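Local coordinates for putative hemin transport system, substrate-binding protein (Burkholderia cenocepacia J2315, PDB 5GIZ), which binds heme in the periplasm and probably passes it to an inner-membrane ABC transporter for import into the cell, at residues Arg31-Cys39 against Arg47-Arg55; Pro204-Leu214 against Ala234-Ala245. All coordinates share one frame; numbering follows the deposited sequence. Where two conformers were deposited one is given.

Interaction 1: Arg31-Cys39 against Arg47-Arg55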
ATOM      1  N   ARG A  31      -3.137  20.126  12.381  1.00 18.07           N
ATOM      2  CA  ARG A  31      -3.660  18.993  13.147  1.00 17.34           C
ATOM      3  C   ARG A  31      -4.459  18.115  12.204  1.00 15.92           C
ATOM      4  O   ARG A  31      -5.289  18.619  11.432  1.00 13.63           O
ATOM      5  CB  ARG A  31      -4.571  19.520  14.284  1.00 19.99           C
ATOM      6  CG  ARG A  31      -3.840  20.401  15.285  1.00 23.59           C
ATOM      7  CD  ARG A  31      -4.739  21.258  16.158  1.00 25.91           C
ATOM      8  NE  ARG A  31      -5.255  22.444  15.479  1.00 28.52           N
ATOM      9  CZ  ARG A  31      -6.530  22.657  15.192  1.00 27.70           C
ATOM     10  NH1 ARG A  31      -7.443  21.736  15.518  1.00 30.00           N
ATOM     11  NH2 ARG A  31      -6.895  23.790  14.579  1.00 26.64           N
ATOM     12  N   LEU A  32      -4.203  16.809  12.205  1.00 14.24           N
ATOM     13  CA  LEU A  32      -4.968  15.884  11.413  0.50 14.13           C
ATOM     14  C   LEU A  32      -6.269  15.589  12.176  1.00 13.31           C
ATOM     15  O   LEU A  32      -6.203  15.266  13.357  1.00 14.30           O
ATOM     16  CB  LEU A  32      -4.153  14.623  11.162  0.50 14.65           C
ATOM     17  CG  LEU A  32      -2.778  14.984  10.556  0.50 15.54           C
ATOM     18  CD1 LEU A  32      -1.676  13.981  10.851  0.50 15.82           C
ATOM     19  CD2 LEU A  32      -2.924  15.189   9.062  0.50 15.89           C
ATOM     20  N   VAL A  33      -7.406  15.737  11.508  1.00 12.22           N
ATOM     21  CA  VAL A  33      -8.720  15.631  12.147  1.00 12.43           C
ATOM     22  C   VAL A  33      -9.661  14.596  11.546  1.00 11.74           C
ATOM     23  O   VAL A  33     -10.723  14.331  12.122  1.00 12.49           O
ATOM     24  CB  VAL A  33      -9.430  17.018  12.143  1.00 12.35           C
ATOM     25  CG1 VAL A  33      -8.564  18.076  12.827  1.00 12.58           C
ATOM     26  CG2 VAL A  33      -9.862  17.434  10.736  1.00 12.48           C
ATOM     27  N   GLY A  34      -9.301  13.998  10.408  1.00 11.47           N
ATOM     28  CA  GLY A  34     -10.149  13.023   9.775  1.00 11.41           C
ATOM     29  C   GLY A  34      -9.351  12.332   8.677  1.00 10.98           C
ATOM     30  O   GLY A  34      -8.266  12.818   8.253  1.00 10.87           O
ATOM     31  N   ALA A  35      -9.887  11.204   8.234  1.00 11.63           N
ATOM     32  CA  ALA A  35      -9.278  10.348   7.204  1.00 11.56           C
ATOM     33  C   ALA A  35     -10.309   9.428   6.591  1.00 12.41           C
ATOM     34  O   ALA A  35     -11.441   9.353   7.049  1.00 12.89           O
ATOM     35  CB  ALA A  35      -8.163   9.515   7.813  1.00 11.87           C
ATOM     36  N   ASP A  36      -9.882   8.698   5.572  1.00 12.45           N
ATOM     37  CA  ASP A  36     -10.715   7.595   5.066  1.00 12.82           C
ATOM     38  C   ASP A  36     -10.358   6.317   5.826  1.00 13.01           C
ATOM     39  O   ASP A  36      -9.385   6.258   6.610  1.00 12.10           O
ATOM     40  CB  ASP A  36     -10.479   7.378   3.588  1.00 13.27           C
ATOM     41  CG  ASP A  36      -9.161   6.744   3.323  1.00 13.56           C
ATOM     42  OD1 ASP A  36      -8.147   7.438   3.599  1.00 13.26           O
ATOM     43  OD2 ASP A  36      -9.160   5.570   2.871  1.00 14.49           O
ATOM     44  N   THR A  37     -11.143   5.277   5.584  1.00 13.96           N
ATOM     45  CA  THR A  37     -10.971   4.022   6.333  1.00 14.96           C
ATOM     46  C   THR A  37      -9.682   3.290   6.132  1.00 14.62           C
ATOM     47  O   THR A  37      -9.339   2.432   6.972  1.00 15.64           O
ATOM     48  CB  THR A  37     -12.105   3.066   5.990  1.00 16.32           C
ATOM     49  OG1 THR A  37     -12.093   2.771   4.591  1.00 17.65           O
ATOM     50  CG2 THR A  37     -13.458   3.671   6.389  1.00 17.18           C
ATOM     51  N   THR A  38      -8.950   3.583   5.064  1.00 14.51           N
ATOM     52  CA  THR A  38      -7.663   2.917   4.842  1.00 15.01           C
ATOM     53  C   THR A  38      -6.553   3.415   5.748  1.00 14.34           C
ATOM     54  O   THR A  38      -5.467   2.825   5.803  1.00 14.74           O
ATOM     55  CB  THR A  38      -7.162   2.984   3.377  1.00 15.90           C
ATOM     56  OG1 THR A  38      -6.866   4.320   2.982  1.00 16.94           O
ATOM     57  CG2 THR A  38      -8.136   2.392   2.432  1.00 16.92           C
ATOM     58  N   CYS A  39      -6.805   4.486   6.506  1.00 12.91           N
ATOM     59  CA  CYS A  39      -5.765   5.074   7.333  1.00 13.13           C
ATOM     60  C   CYS A  39      -5.785   4.479   8.706  1.00 13.26           C
ATOM     61  O   CYS A  39      -6.364   5.028   9.652  1.00 13.80           O
ATOM     62  CB  CYS A  39      -5.902   6.608   7.399  1.00 12.89           C
ATOM     63  SG  CYS A  39      -5.778   7.434   5.805  1.00 13.41           S
ATOM     64  N   ARG A  47      -7.172   6.209  15.242  1.00 18.75           N
ATOM     65  CA  ARG A  47      -7.996   7.124  16.054  1.00 20.71           C
ATOM     66  C   ARG A  47      -8.825   8.210  15.315  1.00 19.40           C
ATOM     67  O   ARG A  47      -9.778   8.732  15.865  1.00 18.22           O
ATOM     68  CB  ARG A  47      -7.088   7.961  17.001  1.00 24.42           C
ATOM     69  CG  ARG A  47      -6.542   7.181  18.187  1.00 27.53           C
ATOM     70  CD  ARG A  47      -6.174   8.106  19.334  1.00 30.46           C
ATOM     71  NE  ARG A  47      -4.966   8.896  19.141  1.00 32.07           N
ATOM     72  CZ  ARG A  47      -3.711   8.447  19.283  1.00 31.26           C
ATOM     73  NH1 ARG A  47      -3.452   7.183  19.581  1.00 35.18           N
ATOM     74  NH2 ARG A  47      -2.704   9.282  19.105  1.00 35.46           N
ATOM     75  N   LEU A  48      -8.396   8.646  14.149  1.00 16.67           N
ATOM     76  CA  LEU A  48      -9.057   9.758  13.455  1.00 15.15           C
ATOM     77  C   LEU A  48     -10.460   9.311  13.054  1.00 13.95           C
ATOM     78  O   LEU A  48     -10.617   8.202  12.522  1.00 14.99           O
ATOM     79  CB  LEU A  48      -8.307  10.070  12.176  1.00 14.02           C
ATOM     80  CG  LEU A  48      -6.908  10.629  12.335  1.00 13.70           C
ATOM     81  CD1 LEU A  48      -6.280  10.680  10.939  1.00 14.84           C
ATOM     82  CD2 LEU A  48      -6.903  11.998  13.009  1.00 14.39           C
ATOM     83  N   PRO A  49     -11.479  10.180  13.237  1.00 12.92           N
ATOM     84  CA  PRO A  49     -12.789   9.888  12.652  1.00 13.01           C
ATOM     85  C   PRO A  49     -12.663   9.651  11.140  1.00 13.07           C
ATOM     86  O   PRO A  49     -11.861  10.332  10.454  1.00 13.55           O
ATOM     87  CB  PRO A  49     -13.604  11.138  12.958  1.00 13.16           C
ATOM     88  CG  PRO A  49     -12.936  11.747  14.147  1.00 13.39           C
ATOM     89  CD  PRO A  49     -11.477  11.420  14.023  1.00 13.49           C
ATOM     90  N   LYS A  50     -13.444   8.724  10.605  1.00 13.20           N
ATOM     91  CA  LYS A  50     -13.322   8.345   9.214  1.00 13.06           C
ATOM     92  C   LYS A  50     -14.544   8.803   8.461  1.00 13.84           C
ATOM     93  O   LYS A  50     -15.680   8.775   9.003  1.00 14.39           O
ATOM     94  CB  LYS A  50     -13.118   6.826   9.037  1.00 13.44           C
ATOM     95  CG  LYS A  50     -11.959   6.265   9.854  1.00 13.64           C
ATOM     96  CD  LYS A  50     -10.692   6.987   9.502  1.00 13.70           C
ATOM     97  CE  LYS A  50      -9.429   6.227   9.888  1.00 14.44           C
ATOM     98  NZ  LYS A  50      -9.155   6.045  11.303  1.00 14.98           N
ATOM     99  N   VAL A  51     -14.312   9.187   7.204  1.00 14.01           N
ATOM    100  CA  VAL A  51     -15.352   9.741   6.347  1.00 15.11           C
ATOM    101  C   VAL A  51     -15.581   8.956   5.071  1.00 15.42           C
ATOM    102  O   VAL A  51     -15.880   9.505   4.010  1.00 17.39           O
ATOM    103  CB  VAL A  51     -15.122  11.247   6.103  1.00 14.94           C
ATOM    104  CG1 VAL A  51     -15.342  11.996   7.411  1.00 15.65           C
ATOM    105  CG2 VAL A  51     -13.777  11.478   5.444  1.00 15.06           C
ATOM    106  N   GLY A  52     -15.515   7.648   5.191  1.00 15.39           N
ATOM    107  CA  GLY A  52     -15.827   6.744   4.127  1.00 16.20           C
ATOM    108  C   GLY A  52     -14.623   5.995   3.655  1.00 16.94           C
ATOM    109  O   GLY A  52     -13.471   6.306   4.054  1.00 16.00           O
ATOM    110  N   TYR A  53     -14.886   4.955   2.875  1.00 18.87           N
ATOM    111  CA  TYR A  53     -13.785   4.288   2.173  0.70 19.69           C
ATOM    112  C   TYR A  53     -13.233   5.267   1.135  1.00 19.05           C
ATOM    113  O   TYR A  53     -13.943   6.122   0.638  1.00 18.62           O
ATOM    114  CB  TYR A  53     -14.201   2.949   1.517  0.70 21.53           C
ATOM    115  CG  TYR A  53     -13.133   2.319   0.615  0.70 22.80           C
ATOM    116  CD1 TYR A  53     -11.926   1.843   1.144  0.70 23.02           C
ATOM    117  CD2 TYR A  53     -13.337   2.195  -0.778  0.70 23.76           C
ATOM    118  CE1 TYR A  53     -10.964   1.280   0.336  0.70 24.53           C
ATOM    119  CE2 TYR A  53     -12.366   1.637  -1.589  0.70 24.94           C
ATOM    120  CZ  TYR A  53     -11.185   1.169  -1.027  0.70 26.00           C
ATOM    121  OH  TYR A  53     -10.207   0.593  -1.824  0.70 28.94           O
ATOM    122  N   GLN A  54     -11.941   5.143   0.835  1.00 20.26           N
ATOM    123  CA  GLN A  54     -11.244   6.132  -0.007  1.00 21.06           C
ATOM    124  C   GLN A  54     -11.883   6.362  -1.375  1.00 20.07           C
ATOM    125  O   GLN A  54     -11.872   7.495  -1.806  1.00 17.89           O
ATOM    126  CB  GLN A  54      -9.725   5.890  -0.099  1.00 25.02           C
ATOM    127  CG  GLN A  54      -9.200   5.216  -1.314  1.00 28.31           C
ATOM    128  CD  GLN A  54      -7.745   4.808  -1.190  1.00 28.57           C
ATOM    129  OE1 GLN A  54      -7.449   3.638  -1.228  1.00 32.00           O
ATOM    130  NE2 GLN A  54      -6.853   5.761  -1.074  1.00 28.07           N
ATOM    131  N   ARG A  55     -12.509   5.336  -1.963  1.00 20.46           N
ATOM    132  CA  ARG A  55     -13.238   5.455  -3.245  0.53 22.05           C
ATOM    133  C   ARG A  55     -14.729   5.765  -3.104  1.00 22.32           C
ATOM    134  O   ARG A  55     -15.451   5.883  -4.106  1.00 23.90           O
ATOM    135  CB  ARG A  55     -13.141   4.148  -4.030  0.53 23.64           C
ATOM    136  CG  ARG A  55     -11.745   3.686  -4.359  0.53 25.57           C
ATOM    137  CD  ARG A  55     -11.774   2.777  -5.582  0.53 27.50           C
ATOM    138  NE  ARG A  55     -11.771   3.557  -6.821  0.53 29.34           N
ATOM    139  CZ  ARG A  55     -12.674   3.499  -7.807  0.53 30.28           C
ATOM    140  NH1 ARG A  55     -13.708   2.657  -7.776  0.53 31.25           N
ATOM    141  NH2 ARG A  55     -12.520   4.293  -8.857  0.53 30.01           N
TER
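Ala35 and Lys50 face each other in a single beta bridge, and three backbone hydrogen bonds fix the pairing around it. Ala35 N gives its proton to Pro49 O; proline, lacking an N-H, can serve here only as acceptor. Val51 N closes the other side on Ala35 O at 2.9 Å. Farther along, Thr37 N reaches Gly52 O. Gly52 suits its place because it takes a positive phi (113°), where a beta carbon would press on the preceding carbonyl oxygen.

Asp36 organises the type I turn Asp36-Cys39. Its OD2 forms an Asx turn by accepting from Thr38 N (3.0 Å), which meets it from above the carboxylate plane, while Thr38 OG1 takes the syn lone pair at 2.6 Å. OD1 is held by Gly12 N, so both oxygens are fixed. The carboxylate runs beside Gln54, its plane 20° from that of the amide. The aliphatic chain of Lys50 lies over the Ala35-Asp36 backbone, CD 3.3 Å from Asp36 O, before bends at chi2 and chi4 carry NZ to Leu48 O (2.9 Å) and Ala45 O; a long flexible chain suits that path.

Among apolar contacts, Leu48 CD1 lies against Ala35 CB (3.8 Å), a methyl small enough to leave it room, and CD2 lies near Leu32 CB.

At the Tyr53 ring, Thr37 OG1 sits at the edge, 3.6 Å from CD1, whereas Thr38 CG2 approaches CE1 obliquely at 3.7 Å. A chi1 of 172° leaves the ring lying across Thr37 at about a right angle; Tyr53 is the axial ligand of heme iron when heme is bound.

Strand 30-35 is the outermost strand on this side of a parallel sheet and pairs with strand 6-11. Helix 13-23 packs on it through Leu32, with Phe20 also touching Leu48.

Interaction 2: Pro204-Leu214 against Ala234-Ala245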
ATOM      1  N   PRO A 204       3.337 -20.492  -9.942  1.00 15.00           N
ATOM      2  CA  PRO A 204       3.967 -19.792  -8.835  1.00 13.44           C
ATOM      3  C   PRO A 204       4.739 -20.704  -7.901  1.00 12.88           C
ATOM      4  O   PRO A 204       4.309 -21.810  -7.599  1.00 12.69           O
ATOM      5  CB  PRO A 204       2.782 -19.174  -8.097  1.00 13.37           C
ATOM      6  CG  PRO A 204       1.622 -20.028  -8.450  1.00 14.06           C
ATOM      7  CD  PRO A 204       1.867 -20.518  -9.821  1.00 14.75           C
ATOM      8  N   ASP A 205       5.872 -20.221  -7.412  1.00 12.16           N
ATOM      9  CA  ASP A 205       6.661 -20.830  -6.357  1.00 11.92           C
ATOM     10  C   ASP A 205       6.172 -20.464  -4.973  1.00 11.33           C
ATOM     11  O   ASP A 205       6.330 -21.218  -4.071  1.00 11.28           O
ATOM     12  CB  ASP A 205       8.141 -20.449  -6.500  1.00 12.37           C
ATOM     13  CG  ASP A 205       8.684 -20.759  -7.875  1.00 13.03           C
ATOM     14  OD1 ASP A 205       8.398 -21.891  -8.326  1.00 15.73           O
ATOM     15  OD2 ASP A 205       9.335 -19.932  -8.564  1.00 13.64           O
ATOM     16  N   VAL A 206       5.559 -19.291  -4.827  1.00 10.95           N
ATOM     17  CA  VAL A 206       5.008 -18.829  -3.541  1.00 10.95           C
ATOM     18  C   VAL A 206       3.714 -18.121  -3.828  1.00 10.50           C
ATOM     19  O   VAL A 206       3.595 -17.423  -4.853  1.00 10.50           O
ATOM     20  CB  VAL A 206       5.933 -17.790  -2.846  1.00 11.06           C
ATOM     21  CG1 VAL A 206       5.446 -17.353  -1.432  1.00 11.46           C
ATOM     22  CG2 VAL A 206       7.356 -18.321  -2.706  1.00 11.20           C
ATOM     23  N   VAL A 207       2.719 -18.315  -2.991  1.00 10.81           N
ATOM     24  CA  VAL A 207       1.529 -17.494  -3.022  1.00 11.21           C
ATOM     25  C   VAL A 207       1.627 -16.452  -1.916  1.00 10.70           C
ATOM     26  O   VAL A 207       1.775 -16.779  -0.742  1.00 10.40           O
ATOM     27  CB  VAL A 207       0.267 -18.325  -2.802  1.00 12.02           C
ATOM     28  CG1 VAL A 207      -0.936 -17.448  -2.780  1.00 12.39           C
ATOM     29  CG2 VAL A 207       0.138 -19.439  -3.843  1.00 12.76           C
ATOM     30  N   LEU A 208       1.494 -15.194  -2.310  1.00 10.25           N
ATOM     31  CA  LEU A 208       1.518 -14.042  -1.443  1.00 10.40           C
ATOM     32  C   LEU A 208       0.092 -13.522  -1.368  1.00 10.71           C
ATOM     33  O   LEU A 208      -0.608 -13.428  -2.366  1.00 10.88           O
ATOM     34  CB  LEU A 208       2.401 -12.963  -2.050  1.00 10.37           C
ATOM     35  CG  LEU A 208       2.581 -11.648  -1.286  1.00 10.44           C
ATOM     36  CD1 LEU A 208       3.263 -11.907   0.064  1.00 10.81           C
ATOM     37  CD2 LEU A 208       3.389 -10.658  -2.133  1.00 10.48           C
ATOM     38  N   ILE A 209      -0.315 -13.186  -0.171  1.00 11.01           N
ATOM     39  CA  ILE A 209      -1.683 -12.713   0.086  1.00 11.74           C
ATOM     40  C   ILE A 209      -1.646 -11.756   1.261  1.00 12.19           C
ATOM     41  O   ILE A 209      -0.807 -11.865   2.169  1.00 11.87           O
ATOM     42  CB  ILE A 209      -2.619 -13.924   0.321  1.00 12.50           C
ATOM     43  CG1 ILE A 209      -4.087 -13.509   0.338  1.00 13.09           C
ATOM     44  CG2 ILE A 209      -2.264 -14.652   1.573  1.00 12.91           C
ATOM     45  CD1 ILE A 209      -5.001 -14.712   0.329  1.00 13.80           C
ATOM     46  N   SER A 210      -2.567 -10.805   1.301  1.00 12.29           N
ATOM     47  CA  SER A 210      -2.653  -9.983   2.484  1.00 12.68           C
ATOM     48  C   SER A 210      -3.287 -10.775   3.648  1.00 12.74           C
ATOM     49  O   SER A 210      -4.022 -11.738   3.435  1.00 12.89           O
ATOM     50  CB  SER A 210      -3.416  -8.688   2.257  1.00 13.78           C
ATOM     51  OG  SER A 210      -4.783  -8.971   2.015  1.00 15.27           O
ATOM     52  N   ASP A 211      -3.013 -10.290   4.855  1.00 13.27           N
ATOM     53  CA  ASP A 211      -3.668 -10.837   6.044  1.00 13.61           C
ATOM     54  C   ASP A 211      -5.166 -10.834   5.857  1.00 14.06           C
ATOM     55  O   ASP A 211      -5.836 -11.857   6.181  1.00 14.34           O
ATOM     56  CB  ASP A 211      -3.364 -10.031   7.310  1.00 13.96           C
ATOM     57  CG  ASP A 211      -1.903 -10.039   7.681  1.00 14.02           C
ATOM     58  OD1 ASP A 211      -1.137 -10.766   7.012  1.00 15.40           O
ATOM     59  OD2 ASP A 211      -1.534  -9.304   8.640  1.00 15.04           O
ATOM     60  N   GLU A 212      -5.695  -9.731   5.328  1.00 14.86           N
ATOM     61  CA  GLU A 212      -7.130  -9.598   5.122  1.00 15.87           C
ATOM     62  C   GLU A 212      -7.670 -10.609   4.122  1.00 16.17           C
ATOM     63  O   GLU A 212      -8.716 -11.240   4.345  1.00 16.31           O
ATOM     64  CB  GLU A 212      -7.442  -8.163   4.641  1.00 15.93           C
ATOM     65  CG  GLU A 212      -7.093  -7.081   5.669  1.00 17.25           C
ATOM     66  CD  GLU A 212      -5.668  -6.542   5.656  1.00 17.70           C
ATOM     67  OE1 GLU A 212      -4.726  -7.172   5.147  1.00 15.94           O
ATOM     68  OE2 GLU A 212      -5.479  -5.458   6.231  1.00 18.05           O
ATOM     69  N   GLY A 213      -6.954 -10.798   3.012  1.00 15.38           N
ATOM     70  CA  GLY A 213      -7.357 -11.777   2.014  1.00 14.76           C
ATOM     71  C   GLY A 213      -7.294 -13.183   2.537  1.00 14.55           C
ATOM     72  O   GLY A 213      -8.120 -14.027   2.172  1.00 14.06           O
ATOM     73  N   LEU A 214      -6.277 -13.491   3.352  1.00 14.45           N
ATOM     74  CA  LEU A 214      -6.140 -14.813   3.945  1.00 14.54           C
ATOM     75  C   LEU A 214      -7.319 -15.103   4.885  1.00 15.00           C
ATOM     76  O   LEU A 214      -7.873 -16.200   4.822  1.00 14.68           O
ATOM     77  CB  LEU A 214      -4.770 -14.922   4.692  1.00 15.44           C
ATOM     78  CG  LEU A 214      -4.487 -16.295   5.272  1.00 16.44           C
ATOM     79  CD1 LEU A 214      -4.477 -17.368   4.204  1.00 16.75           C
ATOM     80  CD2 LEU A 214      -3.166 -16.227   6.059  1.00 17.10           C
ATOM     81  N   ALA A 234       4.032 -23.916  -5.597  1.00 12.07           N
ATOM     82  CA  ALA A 234       3.666 -23.369  -4.303  1.00 12.37           C
ATOM     83  C   ALA A 234       2.710 -24.298  -3.602  1.00 12.30           C
ATOM     84  O   ALA A 234       2.801 -24.528  -2.404  1.00 14.14           O
ATOM     85  CB  ALA A 234       3.010 -22.010  -4.478  1.00 11.95           C
ATOM     86  N   GLY A 235       1.746 -24.859  -4.336  1.00 13.17           N
ATOM     87  CA  GLY A 235       0.790 -25.790  -3.693  1.00 13.89           C
ATOM     88  C   GLY A 235       1.387 -27.083  -3.199  1.00 13.84           C
ATOM     89  O   GLY A 235       1.086 -27.547  -2.128  1.00 14.31           O
ATOM     90  N   ARG A 236       2.302 -27.635  -3.964  1.00 13.80           N
ATOM     91  CA  ARG A 236       2.978 -28.860  -3.630  1.00 13.47           C
ATOM     92  C   ARG A 236       3.848 -28.676  -2.399  1.00 13.67           C
ATOM     93  O   ARG A 236       3.986 -29.588  -1.603  1.00 14.88           O
ATOM     94  CB  ARG A 236       3.823 -29.347  -4.828  1.00 13.91           C
ATOM     95  CG  ARG A 236       2.937 -29.793  -6.004  1.00 14.35           C
ATOM     96  CD  ARG A 236       3.740 -30.090  -7.265  1.00 14.84           C
ATOM     97  NE  ARG A 236       2.726 -30.474  -8.258  1.00 15.34           N
ATOM     98  CZ  ARG A 236       2.502 -29.830  -9.413  1.00 16.23           C
ATOM     99  NH1 ARG A 236       3.277 -28.833  -9.772  1.00 17.00           N
ATOM    100  NH2 ARG A 236       1.527 -30.225 -10.208  1.00 16.88           N
ATOM    101  N   ALA A 237       4.451 -27.485  -2.270  1.00 13.16           N
ATOM    102  CA  ALA A 237       5.302 -27.156  -1.139  1.00 13.28           C
ATOM    103  C   ALA A 237       4.523 -26.453  -0.015  1.00 12.87           C
ATOM    104  O   ALA A 237       5.109 -26.183   1.028  1.00 14.32           O
ATOM    105  CB  ALA A 237       6.441 -26.296  -1.588  1.00 13.42           C
ATOM    106  N   ARG A 238       3.242 -26.191  -0.226  1.00 12.80           N
ATOM    107  CA  ARG A 238       2.389 -25.490   0.707  1.00 13.03           C
ATOM    108  C   ARG A 238       3.025 -24.178   1.134  1.00 13.01           C
ATOM    109  O   ARG A 238       3.159 -23.904   2.325  1.00 13.59           O
ATOM    110  CB  ARG A 238       2.033 -26.346   1.901  1.00 13.75           C
ATOM    111  CG  ARG A 238       1.456 -27.677   1.451  1.00 14.71           C
ATOM    112  CD  ARG A 238       0.838 -28.432   2.591  1.00 14.87           C
ATOM    113  NE  ARG A 238      -0.370 -27.817   3.106  1.00 16.22           N
ATOM    114  CZ  ARG A 238      -1.602 -27.965   2.620  1.00 17.88           C
ATOM    115  NH1 ARG A 238      -1.843 -28.677   1.518  1.00 18.11           N
ATOM    116  NH2 ARG A 238      -2.613 -27.357   3.246  1.00 20.13           N
ATOM    117  N   ARG A 239       3.436 -23.388   0.135  1.00 12.83           N
ATOM    118  CA  ARG A 239       4.254 -22.176   0.366  1.00 13.46           C
ATOM    119  C   ARG A 239       3.453 -20.877   0.220  1.00 12.80           C
ATOM    120  O   ARG A 239       3.091 -20.460  -0.870  1.00 12.21           O
ATOM    121  CB  ARG A 239       5.398 -22.176  -0.615  1.00 14.55           C
ATOM    122  CG  ARG A 239       6.601 -21.453  -0.199  1.00 15.95           C
ATOM    123  CD  ARG A 239       7.679 -21.716  -1.241  1.00 16.53           C
ATOM    124  NE  ARG A 239       8.377 -22.998  -1.229  1.00 16.44           N
ATOM    125  CZ  ARG A 239       8.609 -23.770  -2.303  1.00 15.89           C
ATOM    126  NH1 ARG A 239       8.092 -23.492  -3.521  1.00 15.30           N
ATOM    127  NH2 ARG A 239       9.372 -24.878  -2.200  1.00 16.38           N
ATOM    128  N   VAL A 240       3.090 -20.346   1.369  1.00 12.85           N
ATOM    129  CA  VAL A 240       2.236 -19.178   1.508  1.00 12.31           C
ATOM    130  C   VAL A 240       2.939 -18.153   2.357  1.00 11.87           C
ATOM    131  O   VAL A 240       3.493 -18.505   3.417  1.00 11.60           O
ATOM    132  CB  VAL A 240       0.907 -19.599   2.201  1.00 13.23           C
ATOM    133  CG1 VAL A 240      -0.012 -18.414   2.435  1.00 13.19           C
ATOM    134  CG2 VAL A 240       0.213 -20.673   1.383  1.00 13.11           C
ATOM    135  N   VAL A 241       2.873 -16.879   1.939  1.00 11.04           N
ATOM    136  CA  VAL A 241       3.337 -15.751   2.740  1.00 11.04           C
ATOM    137  C   VAL A 241       2.201 -14.750   2.869  1.00 11.04           C
ATOM    138  O   VAL A 241       1.585 -14.381   1.870  1.00 10.69           O
ATOM    139  CB  VAL A 241       4.514 -15.030   2.073  1.00 11.19           C
ATOM    140  CG1 VAL A 241       4.838 -13.732   2.761  1.00 11.84           C
ATOM    141  CG2 VAL A 241       5.721 -15.973   2.096  1.00 11.23           C
ATOM    142  N   SER A 242       1.925 -14.340   4.095  1.00 11.44           N
ATOM    143  CA  SER A 242       0.950 -13.268   4.341  1.00 11.75           C
ATOM    144  C   SER A 242       1.656 -12.036   4.882  1.00 11.66           C
ATOM    145  O   SER A 242       2.686 -12.162   5.551  1.00 12.11           O
ATOM    146  CB  SER A 242      -0.161 -13.756   5.280  1.00 12.32           C
ATOM    147  OG  SER A 242       0.321 -14.147   6.534  1.00 13.36           O
ATOM    148  N   LEU A 243       1.082 -10.867   4.608  1.00 11.27           N
ATOM    149  CA  LEU A 243       1.483  -9.632   5.226  0.50 11.17           C
ATOM    150  C   LEU A 243       0.254  -8.697   5.254  1.00 11.62           C
ATOM    151  O   LEU A 243      -0.616  -8.764   4.396  1.00 12.34           O
ATOM    152  CB  LEU A 243       2.713  -9.021   4.497  0.50 11.06           C
ATOM    153  CG  LEU A 243       3.437  -7.890   5.217  0.50 10.90           C
ATOM    154  CD1 LEU A 243       4.069  -8.350   6.512  0.50 10.81           C
ATOM    155  CD2 LEU A 243       4.526  -7.323   4.336  0.50 10.88           C
ATOM    156  N   ASP A 244       0.243  -7.812   6.208  1.00 12.75           N
ATOM    157  CA  ASP A 244      -0.801  -6.791   6.285  1.00 13.18           C
ATOM    158  C   ASP A 244      -0.907  -5.966   5.028  1.00 12.32           C
ATOM    159  O   ASP A 244       0.121  -5.551   4.504  1.00 11.63           O
ATOM    160  CB  ASP A 244      -0.442  -5.911   7.472  1.00 15.12           C
ATOM    161  CG  ASP A 244      -1.254  -4.715   7.582  1.00 16.33           C
ATOM    162  OD1 ASP A 244      -2.400  -4.785   8.146  1.00 18.77           O
ATOM    163  OD2 ASP A 244      -0.802  -3.666   7.161  1.00 13.73           O
ATOM    164  N   ALA A 245      -2.109  -5.737   4.512  1.00 12.12           N
ATOM    165  CA  ALA A 245      -2.268  -5.112   3.214  1.00 12.04           C
ATOM    166  C   ALA A 245      -1.676  -3.693   3.165  1.00 11.45           C
ATOM    167  O   ALA A 245      -1.011  -3.349   2.182  1.00 11.37           O
ATOM    168  CB  ALA A 245      -3.741  -4.999   2.859  1.00 12.83           C
TER
HETATM  169  O   HOH W   1       0.974 -11.779   8.191  1.00 15.73           O
HETATM  170  O   HOH W   2      -3.242  -7.138   9.413  1.00 26.95           O
HETATM  171  O   HOH W   3      -3.744  -3.451   6.439  1.00 13.59           O
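Asp244 OD1 is gripped by two waters that tie it to the first turn of helix 211-217. Water 2 donates to Asp244 OD1 (2.8 Å) and to Asp211 OD2, and water 3 likewise joins it to Glu212 OE2. The waters probably ease the closeness of Glu212 OE2 and Asp244 OD1, which stand 3.7 Å apart and carry like charge. Asp244 is the N-cap of helix 245-249, its OD2 accepting from Phe247 N, and Glu212 OE1 takes Ala245 N on its syn side at 3.1 Å. A bend at chi2 (87°) brings the Glu212 carboxylate back to that nitrogen. Ser210 is the N-cap of helix 211-217, its short side chain letting OG accept from Gly213 N.

Before these helix starts, strands 206-210 and 240-243 run parallel, 4.8 Å apart at closest approach, with backbone bonds passing from Val207 N to Arg239 O and on to Asp211 N. Beta-branched valines suit this extended backbone. On one face Leu208 CD1 meets Val241 CG1 at 3.6 Å, and helix 255-269 covers both residues. Val207 and Val240, paired in register, project to the other face, where Val207 CG2 reaches Ala234 CB.

Arg239 closes the far end. Its chain crosses Val206 at about a right angle, CD lying 3.7 Å from CG2, then bends at chi3 so that NH1 meets Asp205 O on a lone pair at 2.9 Å, nearly straight (174°). Ala237 CB covers one face of the guanidinium, over its centre, and NE makes a weak bond to Ala269 O.

The chemistry is thus unequal along the pair: the middle is held by backbone bonds and hydrocarbon, while the helix-bearing end gathers three acids. Their nearness would tend to favour protonation of one of them, an effect that the bridging waters and capped helix N-termini probably offset.

In the fold
Interaction 1 and interaction 2 lie on opposite sides of the chain's centre, their own centres 29 Å apart and their nearest atoms about 8 Å, without touching. They belong to separate sheets, consistent with the two lobes of this periplasmic binding-protein family, which hold their ligand between them. Interaction 1 supplies heme-binding residues directly: Tyr53, the axial iron ligand, has its side chain about 10 Å from that of Tyr191, another heme-binding residue. Interaction 2 probably stands behind the site, Ile209 about 5 Å from the heme-binding His158 and Leu208 about 6 Å from the heme-binding Ala172 (side chain to side chain). At its far end, Ala237 is a calcium-binding residue, though no calcium is bound to this chain.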